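Local coordinates for uncharacterized protein VP0806 (PDB 2R5S) that is of unknown function but is the C-terminal tetratricopeptide-repeat part of a thioredoxin domain-containing protein, possibly a protein-disulfide reductase, at residues A[11-16]-A[27-32]; A[49-54]-A[80-85]; A[87-92]-A[119-124]; A[106-111]-A[140-145]; A[112-117]-A[128-133]. All blocks are in the same frame, centred on the assembly; numbering follows the deposited sequence.

Contact 1 (A[11-16]-A[27-32])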
# COMPACT_ATOMS: atom_id res chain seq x y z
N LYS A 11 24.16 -6.65 0.30
CA LYS A 11 23.98 -7.79 1.24
C LYS A 11 23.06 -7.43 2.39
O LYS A 11 22.39 -8.29 2.94
CB LYS A 11 25.31 -8.38 1.77
CG LYS A 11 25.18 -9.88 2.11
CD LYS A 11 26.53 -10.61 2.41
CE LYS A 11 26.31 -11.89 3.24
NZ LYS A 11 27.30 -13.01 3.01
N GLN A 12 23.04 -6.15 2.75
CA GLN A 12 22.00 -5.62 3.64
C GLN A 12 20.62 -5.88 3.05
O GLN A 12 19.80 -6.48 3.72
CB GLN A 12 22.21 -4.12 3.96
CG GLN A 12 22.79 -3.84 5.31
CD GLN A 12 21.72 -3.84 6.40
OE1 GLN A 12 21.58 -4.82 7.16
NE2 GLN A 12 20.95 -2.74 6.48
N VAL A 13 20.37 -5.47 1.79
CA VAL A 13 19.07 -5.79 1.13
C VAL A 13 18.78 -7.28 1.20
O VAL A 13 17.72 -7.72 1.65
CB VAL A 13 19.01 -5.40 -0.36
CG1 VAL A 13 17.67 -5.80 -0.94
CG2 VAL A 13 19.18 -3.92 -0.52
N SER A 14 19.76 -8.05 0.74
CA SER A 14 19.70 -9.50 0.74
C SER A 14 19.32 -10.05 2.12
O SER A 14 18.38 -10.82 2.24
CB SER A 14 21.04 -10.06 0.27
OG SER A 14 21.10 -11.47 0.43
N GLU A 15 20.06 -9.63 3.14
CA GLU A 15 19.79 -9.98 4.51
C GLU A 15 18.37 -9.59 4.97
O GLU A 15 17.67 -10.38 5.61
CB GLU A 15 20.83 -9.31 5.40
CG GLU A 15 22.21 -9.94 5.32
CD GLU A 15 22.37 -11.14 6.24
OE1 GLU A 15 22.78 -12.22 5.74
OE2 GLU A 15 22.09 -10.99 7.46
N LEU A 16 17.96 -8.36 4.63
CA LEU A 16 16.65 -7.83 5.01
C LEU A 16 15.47 -8.55 4.35
O LEU A 16 14.46 -8.74 5.00
CB LEU A 16 16.59 -6.34 4.66
CG LEU A 16 16.68 -5.14 5.63
CD1 LEU A 16 16.97 -5.47 7.07
CD2 LEU A 16 17.53 -3.96 5.09
N ASN A 27 13.96 0.85 1.88
CA ASN A 27 14.77 1.96 2.33
C ASN A 27 16.26 1.87 1.95
O ASN A 27 16.86 2.87 1.49
CB ASN A 27 14.61 2.16 3.81
CG ASN A 27 15.37 3.37 4.30
OD1 ASN A 27 16.39 3.24 4.96
ND2 ASN A 27 14.86 4.55 3.99
N VAL A 28 16.84 0.68 2.07
CA VAL A 28 18.26 0.54 1.69
C VAL A 28 18.44 0.66 0.16
O VAL A 28 19.44 1.21 -0.33
CB VAL A 28 18.84 -0.75 2.22
CG1 VAL A 28 20.22 -0.95 1.71
CG2 VAL A 28 18.80 -0.76 3.80
N ILE A 29 17.47 0.11 -0.57
CA ILE A 29 17.43 0.21 -2.03
C ILE A 29 17.46 1.64 -2.48
O ILE A 29 18.21 1.98 -3.42
CB ILE A 29 16.15 -0.42 -2.62
CG1 ILE A 29 16.15 -1.93 -2.35
CG2 ILE A 29 16.04 -0.17 -4.16
CD1 ILE A 29 17.39 -2.58 -2.79
N GLN A 30 16.62 2.48 -1.88
CA GLN A 30 16.53 3.83 -2.41
C GLN A 30 17.82 4.57 -2.06
O GLN A 30 18.08 5.59 -2.59
CB GLN A 30 15.18 4.59 -2.12
CG GLN A 30 14.58 4.56 -0.66
CD GLN A 30 14.85 5.84 0.19
OE1 GLN A 30 14.85 5.77 1.43
NE2 GLN A 30 15.07 7.00 -0.46
N THR A 31 18.68 3.97 -1.24
CA THR A 31 19.97 4.60 -0.98
C THR A 31 21.09 4.18 -1.92
O THR A 31 22.13 4.83 -1.90
CB THR A 31 20.47 4.46 0.50
OG1 THR A 31 21.24 3.25 0.63
CG2 THR A 31 19.30 4.48 1.48
N LEU A 32 20.92 3.12 -2.72
CA LEU A 32 21.94 2.74 -3.72
C LEU A 32 22.07 3.81 -4.82
O LEU A 32 21.19 4.67 -4.99
CB LEU A 32 21.64 1.37 -4.35
CG LEU A 32 21.27 0.17 -3.46
CD1 LEU A 32 20.47 -0.81 -4.22
CD2 LEU A 32 22.43 -0.53 -2.84

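Contact 2 (A[49-54]-A[80-85]). With EDO (1,2-ethanediol), chain E.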
# COMPACT_ATOMS: atom_id res chain seq x y z
N CYS A 49 9.26 -6.14 -2.79
CA CYS A 49 9.06 -5.40 -1.57
C CYS A 49 7.76 -4.56 -1.65
O CYS A 49 6.98 -4.43 -0.66
CB CYS A 49 10.29 -4.52 -1.28
SG CYS A 49 11.73 -5.42 -0.66
N LEU A 50 7.50 -4.00 -2.81
CA LEU A 50 6.33 -3.15 -2.95
C LEU A 50 5.06 -4.01 -2.72
O LEU A 50 4.12 -3.67 -1.98
CB LEU A 50 6.34 -2.52 -4.33
CG LEU A 50 7.47 -1.55 -4.52
CD1 LEU A 50 7.53 -1.06 -5.97
CD2 LEU A 50 7.24 -0.36 -3.58
N LEU A 51 5.08 -5.17 -3.33
CA LEU A 51 3.97 -6.04 -3.27
C LEU A 51 3.76 -6.58 -1.87
O LEU A 51 2.61 -6.77 -1.45
CB LEU A 51 4.26 -7.19 -4.22
CG LEU A 51 3.12 -7.80 -4.98
CD1 LEU A 51 3.11 -7.07 -6.29
CD2 LEU A 51 3.46 -9.29 -5.18
N GLU A 52 4.83 -6.90 -1.13
CA GLU A 52 4.65 -7.43 0.21
C GLU A 52 4.16 -6.33 1.14
O GLU A 52 3.66 -6.59 2.23
CB GLU A 52 5.98 -7.96 0.76
CG GLU A 52 6.53 -9.17 0.04
CD GLU A 52 5.54 -10.33 0.02
OE1 GLU A 52 4.88 -10.60 -1.04
OE2 GLU A 52 5.39 -10.92 1.08
N THR A 53 4.34 -5.08 0.71
CA THR A 53 3.91 -3.94 1.51
C THR A 53 2.62 -3.32 0.98
O THR A 53 2.16 -2.29 1.48
CB THR A 53 4.97 -2.89 1.60
OG1 THR A 53 5.30 -2.47 0.26
CG2 THR A 53 6.20 -3.45 2.38
N LYS A 54 2.07 -3.99 -0.03
CA LYS A 54 0.71 -3.77 -0.49
C LYS A 54 0.59 -2.50 -1.30
O LYS A 54 -0.46 -1.84 -1.35
CB LYS A 54 -0.29 -3.91 0.67
CG LYS A 54 -0.12 -5.29 1.41
CD LYS A 54 -1.38 -5.82 2.05
CE LYS A 54 -2.44 -6.20 0.99
NZ LYS A 54 -3.86 -6.08 1.51
N ALA A 80 2.09 -12.92 -11.40
CA ALA A 80 0.93 -13.73 -11.19
C ALA A 80 0.36 -13.26 -9.91
O ALA A 80 -0.84 -13.27 -9.75
CB ALA A 80 1.29 -15.21 -11.12
N LYS A 81 1.23 -12.89 -8.97
CA LYS A 81 0.76 -12.36 -7.67
C LYS A 81 0.01 -11.06 -7.83
O LYS A 81 -1.04 -10.90 -7.21
CB LYS A 81 1.90 -12.21 -6.67
CG LYS A 81 2.28 -13.64 -5.99
CD LYS A 81 3.54 -13.41 -5.08
CE LYS A 81 3.65 -14.55 -4.15
NZ LYS A 81 4.62 -14.09 -3.08
N LEU A 82 0.52 -10.16 -8.67
CA LEU A 82 -0.12 -8.88 -8.89
C LEU A 82 -1.45 -9.10 -9.54
O LEU A 82 -2.41 -8.45 -9.22
CB LEU A 82 0.78 -7.97 -9.74
CG LEU A 82 0.34 -6.51 -9.93
CD1 LEU A 82 0.34 -5.86 -8.50
CD2 LEU A 82 1.23 -5.75 -10.91
N GLU A 83 -1.55 -10.05 -10.46
CA GLU A 83 -2.82 -10.31 -11.14
C GLU A 83 -3.85 -10.94 -10.22
O GLU A 83 -4.99 -10.51 -10.20
CB GLU A 83 -2.60 -11.17 -12.36
CG GLU A 83 -3.95 -11.56 -13.01
CD GLU A 83 -4.74 -10.32 -13.62
OE1 GLU A 83 -6.00 -10.33 -13.61
OE2 GLU A 83 -4.09 -9.33 -14.11
N LEU A 84 -3.48 -11.93 -9.41
CA LEU A 84 -4.40 -12.38 -8.37
C LEU A 84 -4.82 -11.25 -7.37
O LEU A 84 -5.99 -11.13 -7.06
CB LEU A 84 -3.75 -13.53 -7.64
CG LEU A 84 -3.51 -14.78 -8.46
CD1 LEU A 84 -2.73 -15.72 -7.56
CD2 LEU A 84 -4.86 -15.39 -8.88
N HIS A 85 -3.90 -10.38 -6.92
CA HIS A 85 -4.28 -9.35 -5.96
C HIS A 85 -5.30 -8.40 -6.58
O HIS A 85 -6.26 -7.96 -5.92
CB HIS A 85 -3.06 -8.53 -5.43
CG HIS A 85 -2.25 -9.27 -4.42
ND1 HIS A 85 -2.81 -9.84 -3.29
CD2 HIS A 85 -0.93 -9.61 -4.40
CE1 HIS A 85 -1.88 -10.48 -2.61
NE2 HIS A 85 -0.73 -10.37 -3.26
C1 EDO E . -5.57 -8.91 -2.19
O1 EDO E . -6.15 -7.88 -3.04
C2 EDO E . -6.69 -9.68 -1.50
O2 EDO E . -6.37 -10.06 -0.16

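Contact 3 (A[87-92]-A[119-124]). With EDO (1,2-ethanediol), chain E.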
# COMPACT_ATOMS: atom_id res chain seq x y z
N GLN A 87 -7.42 -8.88 -9.05
CA GLN A 87 -8.75 -9.47 -9.18
C GLN A 87 -9.48 -9.44 -7.84
O GLN A 87 -10.66 -9.14 -7.78
CB GLN A 87 -8.70 -10.91 -9.71
CG GLN A 87 -7.85 -11.11 -10.91
CD GLN A 87 -8.12 -12.40 -11.69
OE1 GLN A 87 -8.60 -13.44 -11.16
NE2 GLN A 87 -7.78 -12.35 -12.98
N ALA A 88 -8.75 -9.70 -6.76
CA ALA A 88 -9.35 -9.75 -5.42
C ALA A 88 -9.88 -8.39 -4.94
O ALA A 88 -10.69 -8.33 -4.01
CB ALA A 88 -8.39 -10.37 -4.41
N ALA A 89 -9.42 -7.32 -5.58
CA ALA A 89 -9.76 -5.95 -5.21
C ALA A 89 -11.11 -5.49 -5.80
O ALA A 89 -11.65 -4.48 -5.37
CB ALA A 89 -8.63 -5.00 -5.61
N GLU A 90 -11.66 -6.20 -6.78
CA GLU A 90 -13.04 -5.96 -7.22
C GLU A 90 -13.94 -7.15 -6.89
O GLU A 90 -14.29 -7.93 -7.76
CB GLU A 90 -13.12 -5.70 -8.74
CG GLU A 90 -13.36 -4.25 -9.17
CD GLU A 90 -12.15 -3.67 -9.89
OE1 GLU A 90 -11.21 -3.22 -9.18
OE2 GLU A 90 -12.14 -3.69 -11.16
N SER A 91 -14.33 -7.28 -5.63
CA SER A 91 -15.26 -8.34 -5.22
C SER A 91 -16.76 -7.93 -5.25
O SER A 91 -17.08 -6.71 -5.22
CB SER A 91 -14.84 -8.89 -3.87
OG SER A 91 -15.04 -7.94 -2.86
N PRO A 92 -17.69 -8.92 -5.35
CA PRO A 92 -19.09 -8.51 -5.24
C PRO A 92 -19.29 -7.81 -3.91
O PRO A 92 -19.97 -6.78 -3.85
CB PRO A 92 -19.89 -9.83 -5.35
CG PRO A 92 -18.90 -10.94 -5.29
CD PRO A 92 -17.55 -10.36 -5.65
N ASN A 119 -8.97 -1.83 2.79
CA ASN A 119 -7.63 -2.05 3.26
C ASN A 119 -7.24 -3.51 3.11
O ASN A 119 -6.07 -3.83 2.85
CB ASN A 119 -7.51 -1.59 4.70
CG ASN A 119 -6.25 -2.09 5.35
OD1 ASN A 119 -6.28 -3.07 6.10
ND2 ASN A 119 -5.13 -1.45 5.05
N GLN A 120 -8.22 -4.40 3.26
CA GLN A 120 -7.89 -5.80 3.26
C GLN A 120 -7.43 -6.27 1.91
O GLN A 120 -6.78 -7.29 1.82
CB GLN A 120 -9.04 -6.64 3.86
CG GLN A 120 -9.33 -6.15 5.28
CD GLN A 120 -9.76 -7.22 6.30
OE1 GLN A 120 -10.49 -8.18 5.98
NE2 GLN A 120 -9.37 -6.99 7.57
N VAL A 121 -7.78 -5.53 0.85
CA VAL A 121 -7.37 -5.88 -0.52
C VAL A 121 -6.36 -4.85 -1.13
O VAL A 121 -6.13 -4.84 -2.36
CB VAL A 121 -8.57 -6.04 -1.46
CG1 VAL A 121 -9.46 -7.22 -1.06
CG2 VAL A 121 -9.35 -4.74 -1.57
N GLY A 122 -5.77 -3.98 -0.29
CA GLY A 122 -4.74 -3.08 -0.78
C GLY A 122 -5.34 -1.89 -1.49
O GLY A 122 -4.64 -1.18 -2.19
N ARG A 123 -6.65 -1.66 -1.32
CA ARG A 123 -7.28 -0.43 -1.84
C ARG A 123 -7.18 0.70 -0.78
O ARG A 123 -8.19 1.29 -0.39
CB ARG A 123 -8.73 -0.71 -2.32
CG ARG A 123 -8.76 -1.36 -3.66
CD ARG A 123 -10.15 -1.81 -4.01
NE ARG A 123 -10.99 -0.68 -4.45
CZ ARG A 123 -12.19 -0.83 -4.98
NH1 ARG A 123 -12.87 0.24 -5.34
NH2 ARG A 123 -12.71 -2.04 -5.15
N ASP A 124 -5.94 0.98 -0.34
CA ASP A 124 -5.72 1.82 0.83
C ASP A 124 -5.83 3.26 0.54
O ASP A 124 -6.19 3.98 1.43
CB ASP A 124 -4.37 1.55 1.48
CG ASP A 124 -4.22 0.12 1.91
OD1 ASP A 124 -5.11 -0.37 2.65
OD2 ASP A 124 -3.24 -0.53 1.48
C1 EDO E . -5.57 -8.91 -2.19
O1 EDO E . -6.15 -7.88 -3.04
C2 EDO E . -6.69 -9.68 -1.50
O2 EDO E . -6.37 -10.06 -0.16

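Contact 4 (A[106-111]-A[140-145])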
# COMPACT_ATOMS: atom_id res chain seq x y z
N ASP A 106 -24.34 9.15 5.21
CA ASP A 106 -24.01 9.67 6.55
C ASP A 106 -23.67 8.57 7.56
O ASP A 106 -23.02 8.86 8.57
CB ASP A 106 -25.03 10.68 7.05
CG ASP A 106 -24.72 12.11 6.57
OD1 ASP A 106 -25.33 12.52 5.54
OD2 ASP A 106 -23.87 12.82 7.21
N ASN A 107 -24.08 7.33 7.26
CA ASN A 107 -23.79 6.15 8.09
C ASN A 107 -22.30 5.92 8.24
O ASN A 107 -21.69 5.24 7.43
CB ASN A 107 -24.46 4.88 7.50
CG ASN A 107 -24.31 3.65 8.40
OD1 ASN A 107 -23.32 3.53 9.13
ND2 ASN A 107 -25.28 2.72 8.32
N PHE A 108 -21.71 6.50 9.30
CA PHE A 108 -20.25 6.51 9.51
C PHE A 108 -19.73 5.12 9.77
O PHE A 108 -18.63 4.80 9.39
CB PHE A 108 -19.85 7.45 10.66
CG PHE A 108 -20.03 8.93 10.32
CD1 PHE A 108 -19.97 9.36 9.00
CD2 PHE A 108 -20.30 9.86 11.31
CE1 PHE A 108 -20.14 10.73 8.66
CE2 PHE A 108 -20.47 11.22 10.99
CZ PHE A 108 -20.39 11.66 9.65
N GLU A 109 -20.52 4.30 10.44
CA GLU A 109 -20.13 2.94 10.78
C GLU A 109 -19.96 2.01 9.52
O GLU A 109 -19.19 1.03 9.53
CB GLU A 109 -21.14 2.35 11.78
CG GLU A 109 -20.88 0.87 12.07
CD GLU A 109 -21.95 0.17 12.93
OE1 GLU A 109 -22.44 0.77 13.90
OE2 GLU A 109 -22.27 -0.98 12.62
N LEU A 110 -20.70 2.31 8.45
CA LEU A 110 -20.56 1.59 7.17
C LEU A 110 -19.28 2.01 6.48
O LEU A 110 -18.67 1.24 5.74
CB LEU A 110 -21.70 1.94 6.23
CG LEU A 110 -22.72 0.82 6.04
CD1 LEU A 110 -23.94 1.48 5.43
CD2 LEU A 110 -22.08 -0.23 5.10
N ALA A 111 -18.90 3.25 6.72
CA ALA A 111 -17.73 3.81 6.09
C ALA A 111 -16.50 3.18 6.68
O ALA A 111 -15.63 2.73 5.93
CB ALA A 111 -17.72 5.32 6.17
N GLY A 140 -14.32 13.83 15.36
CA GLY A 140 -14.98 12.95 16.35
C GLY A 140 -15.87 11.91 15.71
O GLY A 140 -16.45 11.05 16.42
N ALA A 141 -15.94 11.92 14.38
CA ALA A 141 -17.00 11.21 13.68
C ALA A 141 -17.16 9.88 14.32
O ALA A 141 -16.19 9.17 14.48
CB ALA A 141 -16.66 11.01 12.23
N GLN A 142 -18.39 9.51 14.65
CA GLN A 142 -18.67 8.14 15.09
C GLN A 142 -17.99 7.79 16.43
O GLN A 142 -17.66 6.63 16.72
CB GLN A 142 -18.41 7.11 13.97
CG GLN A 142 -18.97 5.67 14.22
CD GLN A 142 -20.50 5.58 14.29
OE1 GLN A 142 -21.22 6.37 13.68
NE2 GLN A 142 -21.00 4.57 15.03
N ASP A 143 -17.93 8.77 17.30
CA ASP A 143 -17.39 8.56 18.64
C ASP A 143 -15.90 8.26 18.52
O ASP A 143 -15.34 7.40 19.23
CB ASP A 143 -18.16 7.44 19.40
CG ASP A 143 -18.17 7.67 20.87
OD1 ASP A 143 -17.95 8.82 21.28
OD2 ASP A 143 -18.42 6.70 21.64
N GLY A 144 -15.26 9.00 17.64
CA GLY A 144 -13.88 8.75 17.29
C GLY A 144 -13.50 7.41 16.70
O GLY A 144 -12.32 7.13 16.59
N GLU A 145 -14.49 6.60 16.29
CA GLU A 145 -14.26 5.33 15.59
C GLU A 145 -13.74 5.51 14.14
O GLU A 145 -13.11 4.63 13.61
CB GLU A 145 -15.51 4.42 15.70
CG GLU A 145 -15.79 3.42 14.56
CD GLU A 145 -17.07 2.49 14.80
OE1 GLU A 145 -17.51 1.80 13.82
OE2 GLU A 145 -17.63 2.48 15.93

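Contact 5 (A[112-117]-A[128-133])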
# COMPACT_ATOMS: atom_id res chain seq x y z
N CYS A 112 -16.46 3.05 8.01
CA CYS A 112 -15.40 2.34 8.71
C CYS A 112 -15.22 0.93 8.19
O CYS A 112 -14.10 0.51 7.94
CB CYS A 112 -15.63 2.38 10.23
SG CYS A 112 -15.28 4.07 10.91
N GLU A 113 -16.32 0.21 8.01
CA GLU A 113 -16.32 -1.20 7.48
C GLU A 113 -15.87 -1.22 5.97
O GLU A 113 -15.02 -2.00 5.56
CB GLU A 113 -17.71 -1.74 7.50
CG GLU A 113 -18.48 -1.69 8.78
CD GLU A 113 -19.80 -2.50 8.65
OE1 GLU A 113 -20.83 -2.06 9.21
OE2 GLU A 113 -19.81 -3.56 7.94
N LEU A 114 -16.45 -0.35 5.15
CA LEU A 114 -15.97 -0.24 3.76
C LEU A 114 -14.41 -0.08 3.76
O LEU A 114 -13.65 -0.90 3.15
CB LEU A 114 -16.68 0.91 3.02
CG LEU A 114 -16.21 1.04 1.58
CD1 LEU A 114 -16.18 -0.37 0.98
CD2 LEU A 114 -17.09 1.95 0.74
N ALA A 115 -13.93 0.88 4.56
CA ALA A 115 -12.53 1.20 4.63
C ALA A 115 -11.68 0.02 5.04
O ALA A 115 -10.64 -0.17 4.43
CB ALA A 115 -12.29 2.46 5.51
N VAL A 116 -12.14 -0.78 6.02
CA VAL A 116 -11.44 -1.95 6.53
C VAL A 116 -11.41 -3.07 5.49
O VAL A 116 -10.49 -3.90 5.48
CB VAL A 116 -12.12 -2.49 7.84
CG1 VAL A 116 -11.79 -3.99 8.16
CG2 VAL A 116 -11.75 -1.62 9.08
N GLN A 117 -12.45 -3.13 4.65
CA GLN A 117 -12.48 -4.05 3.51
C GLN A 117 -11.60 -3.50 2.37
O GLN A 117 -10.93 -4.28 1.66
CB GLN A 117 -13.92 -4.30 3.04
CG GLN A 117 -14.68 -5.30 3.88
CD GLN A 117 -13.80 -6.43 4.36
OE1 GLN A 117 -12.95 -6.92 3.62
NE2 GLN A 117 -14.00 -6.87 5.60
N LEU A 128 -8.40 5.36 2.92
CA LEU A 128 -8.00 6.53 3.68
C LEU A 128 -8.69 7.76 3.12
O LEU A 128 -8.90 8.73 3.85
CB LEU A 128 -6.48 6.73 3.61
CG LEU A 128 -5.66 5.71 4.40
CD1 LEU A 128 -4.21 5.54 3.92
CD2 LEU A 128 -5.73 5.91 5.95
N GLU A 129 -9.01 7.77 1.83
CA GLU A 129 -9.67 9.01 1.28
C GLU A 129 -11.13 8.97 1.77
O GLU A 129 -11.67 9.96 2.24
CB GLU A 129 -9.66 9.03 -0.23
CG GLU A 129 -10.58 10.12 -0.85
CD GLU A 129 -9.88 11.44 -1.08
OE1 GLU A 129 -8.74 11.61 -0.57
OE2 GLU A 129 -10.47 12.34 -1.75
N LEU A 130 -11.76 7.79 1.71
CA LEU A 130 -13.09 7.66 2.31
C LEU A 130 -13.14 8.32 3.71
O LEU A 130 -13.97 9.20 3.96
CB LEU A 130 -13.47 6.17 2.47
CG LEU A 130 -14.98 6.04 2.50
CD1 LEU A 130 -15.69 6.51 1.17
CD2 LEU A 130 -15.36 4.61 2.87
N LEU A 131 -12.26 7.89 4.60
CA LEU A 131 -12.26 8.33 5.99
C LEU A 131 -11.90 9.82 6.09
O LEU A 131 -12.45 10.56 6.91
CB LEU A 131 -11.29 7.46 6.78
CG LEU A 131 -11.93 6.18 7.42
CD1 LEU A 131 -13.13 5.68 6.62
CD2 LEU A 131 -11.01 4.98 7.78
N TRP A 132 -10.96 10.25 5.25
CA TRP A 132 -10.40 11.56 5.31
C TRP A 132 -11.55 12.52 5.09
O TRP A 132 -11.62 13.56 5.71
CB TRP A 132 -9.35 11.79 4.20
CG TRP A 132 -9.00 13.31 4.06
CD1 TRP A 132 -9.29 14.17 3.00
CD2 TRP A 132 -8.34 14.11 5.04
NE1 TRP A 132 -8.85 15.43 3.30
CE2 TRP A 132 -8.25 15.41 4.54
CE3 TRP A 132 -7.80 13.84 6.31
CZ2 TRP A 132 -7.67 16.43 5.26
CZ3 TRP A 132 -7.21 14.86 7.01
CH2 TRP A 132 -7.16 16.13 6.51
N ASN A 133 -12.45 12.15 4.18
CA ASN A 133 -13.59 12.98 3.79
C ASN A 133 -14.57 13.21 4.96
O ASN A 133 -15.27 14.21 5.00
CB ASN A 133 -14.29 12.35 2.59
CG ASN A 133 -13.73 12.86 1.26
OD1 ASN A 133 -13.08 13.90 1.19
ND2 ASN A 133 -13.97 12.11 0.20

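Contact 1 (A[11-16]-A[27-32])
V28 and V13 pass side by side, pointing opposite ways, where helix 9-18 runs beside helix 22-30, and the two valines mark the closest backbone approach of the segments, with their CA atoms 6.4 Å apart. Both hold the same rotamer, CG1 anti to the backbone N (chi1 178° in V13, 174° in V28), so each offers one methyl to the other: CG2 of V13 meets CG1 of V28 at 3.9 Å. The second methyl of V28, CG2, lies beside its backbone N and is taken up by L16, whose CD2 comes within 3.7 Å of it on an oblique course. Q12 is the second neighbour of this methyl. Its chain bends at chi2 (-83°) and crosses V28 at about a right angle, setting the amide NE2 4.0 Å from V28 CG2, a polar group laid along the exposed rim of an otherwise apolar patch. The packing is consistent with the tetratricopeptide-repeat family, here with helices 9-18 and 22-30 meeting through valine, leucine and isoleucine. I29 crosses V13 at about a right angle, its CD1 3.7 Å from V13 CG1; from there the isoleucine also reaches V42 and K46 of helix 40-52, so that a third helix closes the buried side. The carbonyl O of V28 is gripped twice, by T31 N and by T31 OG1, the hydroxyl lying in the carbonyl plane on a lone pair at 2.9 Å from V28 O.

Contact 2 (A[49-54]-A[80-85])
Helix 40-52 ends against the side of helix 73-88, with the CA atoms of L51 and L82 7.5 Å apart and the helix closed by a Schellman motif in which K54, at positive phi (76°), is the C-prime residue. The contact joins two helices of the tetratricopeptide-repeat region, 40-52 and 73-88. L51 carries the contact, and its two methyls have separate tasks. CD1 meets CD1 of L82 at 3.7 Å, the two side chains crossing obliquely in the buried part. CD2 turns to K81, touching K81 CB at 3.6 Å and coming close to its CD, where the two side chains cross obliquely, and it also comes near the plane of the H85 ring at the edge. The H85 ring stacks with F56, and helix 56-63 lies against L82 through F56 and Q60. At the outer rim E52 curls round, CG anti to the carbonyl carbon and the chain bent at chi2 (-56°), so that its carboxylate comes back toward helix 73-88. There OE1 of E52 stands 4.1 Å from NZ of K81; the charges are opposite, but the distance is too long for a salt bridge, so any attraction is probably modest. A 1,2-ethanediol, probably from the crystallisation liquor, lies at the far edge of the imidazole, its C1 3.1 Å from ND1 of H85.

Contact 3 (A[87-92]-A[119-124])
R123 leaves its backbone with CG anti to the carbonyl carbon (chi1 -78°), runs straight through chi2 and bends at chi3 (78°), a course that swings the guanidinium round to the carbonyl of A89. NH2 donates to A89 O at 2.7 Å, with the acceptor near the guanidinium plane and the donor nearly along the C=O axis. The aliphatic part of the arginine is used as well: its CD packs on A89 CB at 3.9 Å. The other two nitrogens are held from outside, NE by E126 and NH1 by E98, so the guanidinium is clamped in its rotation and its charge is probably well compensated. E90 adds only a distant opposite charge. V121 sits beside the arginine with CG1 anti to its carbonyl carbon, putting CG1 3.4 Å from A88 O and CG2 3.9 Å from A89 CA. Next in the chain, G122 at positive phi is the C-prime residue of the Schellman motif that ends helix 108-120, and N119 ND2 donates a hydrogen bond to D124 OD1 at 2.6 Å, from above the carboxylate plane. The C-terminal end of helix 73-88 thus meets, at the surface, the Schellman-capped turn between helices 108-120 and 124-135, in a region assigned to the tetratricopeptide-repeat family.

Contact 4 (A[106-111]-A[140-145])
F108 turns one face of its ring to the methyl of A141, with CB of the alanine 4.3 Å from the ring centroid and 26° off the normal, a CH-pi contact. The ring is placed by chi1 -70°, CG anti to the carbonyl carbon, and the methyl bears on the CD2 side, 3.9 Å from CD2 of F108. D106 O, from the segment's own backbone, lies over the opposite face, offset toward its rim. Q142 follows A141 at positive phi and covers the root of the phenylalanine: its chain, CG anti to the backbone N, bends at chi2 (65°) and folds back, so that OE1 of Q142 stands 3.5 Å from F108 CB. The other branch of the amide, NE2, comes to 3.9 Å from E109 CB. Beyond it the extended chains of E109 and E145 cross obliquely, and OE1 of E145 lies 3.9 Å from E109 CG; the two carboxylates carry like charges with OE1 atoms 5.0 Å apart, which would make this exposed rim mildly unfavourable and may raise their affinity for protons a little. The loop itself turns through a type I' beta turn from Q142 to E145. Across from it, N107 caps the start of helix 108-120, its OD1 accepting from L110 N at 3.0 Å, with the donor above the carbonyl plane. Within the tetratricopeptide-repeat array, the loop leading into helix 145-157 therefore rests on the first turn of helix 108-120, while I134 of helix 124-135 touches F108, A111 and A141, and L110 and A111 face helix 92-103.

Contact 5 (A[112-117]-A[128-133])
L128 O takes one bond, from W132 N at 2.9 Å, the shortest backbone bond in the two segments; no hydrogen bond crosses between them. The meeting is made by apolar branches alone. A115 and L130 mark the closest backbone approach, with CA atoms 6.9 Å apart, and the methyl of A115 fits against the fork of L131: CB of A115 lies 3.5 Å from CD1 and 3.6 Å from CD2 of that leucine. The axes come within 9.2 Å and run at 157°, nearly antiparallel, so that helices 108-120 and 124-135 form an antiparallel helix pair as found in tetratricopeptide-repeat proteins. L114 and L130 cross at about a right angle. Each has CG anti to its backbone N (chi1 -180° and -155°), and L130 CD2 lies 3.8 Å from L114 CD2 and 3.9 Å from L114 CB and CG. Further helices close over the pair: L114 and L130 both touch L101 of helix 92-103, while C112 and L131 reach T149 of helix 145-157. L131 also packs on F150.

Contacts 1 and 5 are the buried ones, each joining two helices close in sequence through methyl groups, and they stand on opposite sides of the chain's centre, centres about 33 Å apart. Contact 2 is partly buried and mixes leucine packing with charges at its rim; contacts 3 and 4 lie at the surface, one relying on an arginine-to-carbonyl hydrogen bond, the other on a CH-pi contact and a folded glutamine. Contacts 2 and 3 share helix 73-88 and one 1,2-ethanediol, and touch through K54. Contacts 3, 4 and 5 all use helix 108-120: contact 4 meets its start, contact 5 its middle and contact 3 its end.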